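Oligopeptide-binding protein oppA (Lactococcus lactis, PDB 3DRF) captures oligopeptides in a voluminous, Venus fly-trap-like cavity for the OppABCDF ABC transporter and is essential for uptake of peptides longer than three residues and growth in milk. Local coordinates at residues 332-337 with 385-390. Numbering follows the deposited sequence.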
ATOM      1  N   VAL A 332     -13.661  16.971  17.928  1.00  8.10           N
ATOM      2  CA  VAL A 332     -13.374  15.624  18.472  1.00  7.60           C
ATOM      3  C   VAL A 332     -12.214  14.907  17.734  1.00  7.43           C
ATOM      4  O   VAL A 332     -11.352  14.395  18.307  1.00  7.58           O
ATOM      5  CB  VAL A 332     -14.662  14.768  18.478  1.00  7.79           C
ATOM      6  CG1 VAL A 332     -14.383  13.344  19.011  1.00  9.05           C
ATOM      7  CG2 VAL A 332     -15.716  15.446  19.418  1.00  7.89           C
ATOM      8  N   ARG A 333     -12.305  14.932  16.419  1.00  6.89           N
ATOM      9  CA  ARG A 333     -11.240  14.326  15.556  1.00  6.76           C
ATOM     10  C   ARG A 333      -9.870  14.931  15.851  1.00  6.62           C
ATOM     11  O   ARG A 333      -8.931  14.266  16.006  1.00  6.98           O
ATOM     12  CB  ARG A 333     -11.567  14.513  14.032  1.00  6.50           C
ATOM     13  CG  ARG A 333     -12.876  13.736  13.653  1.00  7.09           C
ATOM     14  CD  ARG A 333     -13.084  13.611  12.115  1.00  7.49           C
ATOM     15  NE  ARG A 333     -13.017  14.918  11.411  1.00  6.88           N
ATOM     16  CZ  ARG A 333     -14.069  15.686  11.148  1.00  7.49           C
ATOM     17  NH1 ARG A 333     -15.277  15.353  11.565  1.00  9.31           N
ATOM     18  NH2 ARG A 333     -13.931  16.831  10.489  1.00  8.51           N
ATOM     19  N   GLN A 334      -9.838  16.258  15.937  1.00  6.89           N
ATOM     20  CA  GLN A 334      -8.594  16.970  16.210  1.00  7.30           C
ATOM     21  C   GLN A 334      -8.072  16.667  17.628  1.00  7.20           C
ATOM     22  O   GLN A 334      -6.920  16.385  17.810  1.00  7.62           O
ATOM     23  CB  GLN A 334      -8.814  18.492  16.055  1.00  7.23           C
ATOM     24  CG  GLN A 334      -9.047  18.952  14.558  1.00  7.53           C
ATOM     25  CD  GLN A 334      -9.320  20.425  14.465  1.00  9.04           C
ATOM     26  OE1 GLN A 334      -9.499  21.059  15.450  1.00 10.87           O
ATOM     27  NE2 GLN A 334      -9.286  20.958  13.271  1.00  9.06           N
ATOM     28  N   ALA A 335      -8.994  16.668  18.596  1.00  7.00           N
ATOM     29  CA  ALA A 335      -8.624  16.456  20.016  1.00  7.07           C
ATOM     30  C   ALA A 335      -7.973  15.063  20.207  1.00  7.40           C
ATOM     31  O   ALA A 335      -6.999  14.916  20.859  1.00  7.87           O
ATOM     32  CB  ALA A 335      -9.871  16.653  20.976  1.00  7.87           C
ATOM     33  N   ILE A 336      -8.585  14.070  19.575  1.00  7.51           N
ATOM     34  CA  ILE A 336      -8.113  12.682  19.705  1.00  7.89           C
ATOM     35  C   ILE A 336      -6.686  12.556  19.090  1.00  7.77           C
ATOM     36  O   ILE A 336      -5.869  11.876  19.571  1.00  7.36           O
ATOM     37  CB  ILE A 336      -9.169  11.724  19.132  1.00  7.65           C
ATOM     38  CG1 ILE A 336     -10.376  11.692  20.084  1.00  9.06           C
ATOM     39  CG2 ILE A 336      -8.585  10.261  18.921  1.00  8.24           C
ATOM     40  CD1 ILE A 336     -11.618  10.924  19.526  1.00  9.99           C
ATOM     41  N   GLY A 337      -6.443  13.313  18.014  1.00  7.60           N
ATOM     42  CA  GLY A 337      -5.093  13.423  17.429  1.00  7.58           C
ATOM     43  C   GLY A 337      -4.069  14.117  18.352  1.00  8.07           C
ATOM     44  O   GLY A 337      -3.035  13.627  18.565  1.00  8.31           O
ATOM     45  N   ASN A 385      -8.219  19.074  25.371  1.00 10.06           N
ATOM     46  CA  ASN A 385      -9.271  19.371  26.365  1.00 10.48           C
ATOM     47  C   ASN A 385     -10.045  20.682  26.041  1.00 10.87           C
ATOM     48  O   ASN A 385     -11.226  20.707  26.163  1.00 11.61           O
ATOM     49  CB  ASN A 385      -8.656  19.384  27.805  1.00 10.52           C
ATOM     50  CG  ASN A 385      -8.456  17.968  28.389  1.00 11.19           C
ATOM     51  OD1 ASN A 385      -9.322  17.192  28.425  1.00 10.91           O
ATOM     52  ND2 ASN A 385      -7.276  17.734  28.893  1.00 13.10           N
ATOM     53  N   LYS A 386      -9.334  21.714  25.623  1.00 11.52           N
ATOM     54  CA  LYS A 386      -9.949  23.000  25.235  1.00 12.06           C
ATOM     55  C   LYS A 386     -10.928  22.789  24.063  1.00 11.35           C
ATOM     56  O   LYS A 386     -12.000  23.265  24.101  1.00 11.68           O
ATOM     57  CB  LYS A 386      -8.852  24.009  24.884  1.00 13.02           C
ATOM     58  CG  LYS A 386      -9.391  25.387  24.488  1.00 15.99           C
ATOM     59  CD  LYS A 386      -8.218  26.361  24.257  1.00 19.44           C
ATOM     60  CE  LYS A 386      -8.626  27.697  23.752  1.00 22.74           C
ATOM     61  NZ  LYS A 386      -8.669  27.651  22.388  1.00 24.65           N
ATOM     62  N   LEU A 387     -10.485  22.061  23.021  1.00 10.51           N
ATOM     63  CA  LEU A 387     -11.307  21.792  21.842  1.00 10.39           C
ATOM     64  C   LEU A 387     -12.607  21.107  22.226  1.00 10.23           C
ATOM     65  O   LEU A 387     -13.631  21.422  21.722  1.00 10.64           O
ATOM     66  CB  LEU A 387     -10.535  20.921  20.825  1.00 10.39           C
ATOM     67  CG  LEU A 387      -9.462  21.687  20.042  1.00 10.51           C
ATOM     68  CD1 LEU A 387      -8.528  20.703  19.376  1.00 10.73           C
ATOM     69  CD2 LEU A 387     -10.110  22.541  18.892  1.00 13.24           C
ATOM     70  N   LEU A 388     -12.509  20.146  23.137  1.00  9.94           N
ATOM     71  CA  LEU A 388     -13.678  19.377  23.563  1.00 10.04           C
ATOM     72  C   LEU A 388     -14.623  20.243  24.422  1.00 10.78           C
ATOM     73  O   LEU A 388     -15.789  20.192  24.238  1.00 10.59           O
ATOM     74  CB  LEU A 388     -13.229  18.093  24.319  1.00  9.86           C
ATOM     75  CG  LEU A 388     -12.565  17.062  23.350  1.00  9.48           C
ATOM     76  CD1 LEU A 388     -11.934  15.941  24.197  1.00 10.68           C
ATOM     77  CD2 LEU A 388     -13.624  16.546  22.370  1.00 11.26           C
ATOM     78  N   ASP A 389     -14.053  21.030  25.334  1.00 11.79           N
ATOM     79  CA  ASP A 389     -14.836  21.970  26.165  1.00 12.76           C
ATOM     80  C   ASP A 389     -15.598  22.942  25.244  1.00 13.45           C
ATOM     81  O   ASP A 389     -16.758  23.117  25.397  1.00 14.46           O
ATOM     82  CB  ASP A 389     -13.922  22.823  27.076  1.00 13.06           C
ATOM     83  CG  ASP A 389     -13.531  22.139  28.336  1.00 14.85           C
ATOM     84  OD1 ASP A 389     -14.091  21.100  28.664  1.00 16.56           O
ATOM     85  OD2 ASP A 389     -12.626  22.617  28.946  1.00 17.37           O
ATOM     86  N   GLU A 390     -14.889  23.523  24.286  1.00 13.45           N
ATOM     87  CA  GLU A 390     -15.466  24.499  23.316  1.00 14.36           C
ATOM     88  C   GLU A 390     -16.580  23.907  22.465  1.00 14.10           C
ATOM     89  O   GLU A 390     -17.469  24.585  22.063  1.00 15.91           O
ATOM     90  CB  GLU A 390     -14.371  25.107  22.418  1.00 14.72           C
ATOM     91  CG  GLU A 390     -13.423  26.051  23.128  1.00 17.06           C
ATOM     92  CD  GLU A 390     -12.279  26.513  22.284  1.00 19.78           C
ATOM     93  OE1 GLU A 390     -11.975  25.944  21.236  1.00 21.94           O
ATOM     94  OE2 GLU A 390     -11.662  27.445  22.720  1.00 22.63           O
TER
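Ala-335 packs against Leu-387 and Leu-388 where the axes of 332-337 and 385-390 run nearly antiparallel (159°), 8.7 Å apart at closest approach. This helix-helix packing lies about 30 Å from the centre of the chain; Ile-336 lays helix 330-339 on strand 292-307 through Met-305 and Tyr-307. The apolar contacts centre on the Ala-335 methyl. Ala-335 CB presses on Leu-388 CG at 3.6 Å and lies 4.3 Å from Leu-387 CB; the small side chain is consistent with the close approach of Ala-335 CA to Leu-387 CA, 6.2 Å. Leu-388 holds CG anti to its carbonyl carbon (chi1 -70°), which carries its branched end to the partner helix; there CD2 meets Val-332 CG2 at 3.8 Å, the two side chains crossing at about a right angle. An alanine in place of Leu-388 would probably open a gap beside the Ala-335 methyl and leave Val-332 CG2 without its mate on this helix. In the mixed polar-apolar contact, the Leu-387 and Gln-334 side chains also cross, CD1 touching Gln-334 CB and CD2 lying 3.8 Å from Gln-334 OE1, while Gln-334 NE2 hydrogen-bonds Lys-532 O. With no hydrogen bond between them, 332-337 and 385-390 meet by van der Waals contact; just beyond, Asn-331 ND2 donates to Leu-387 O, a polar tie between the two helices.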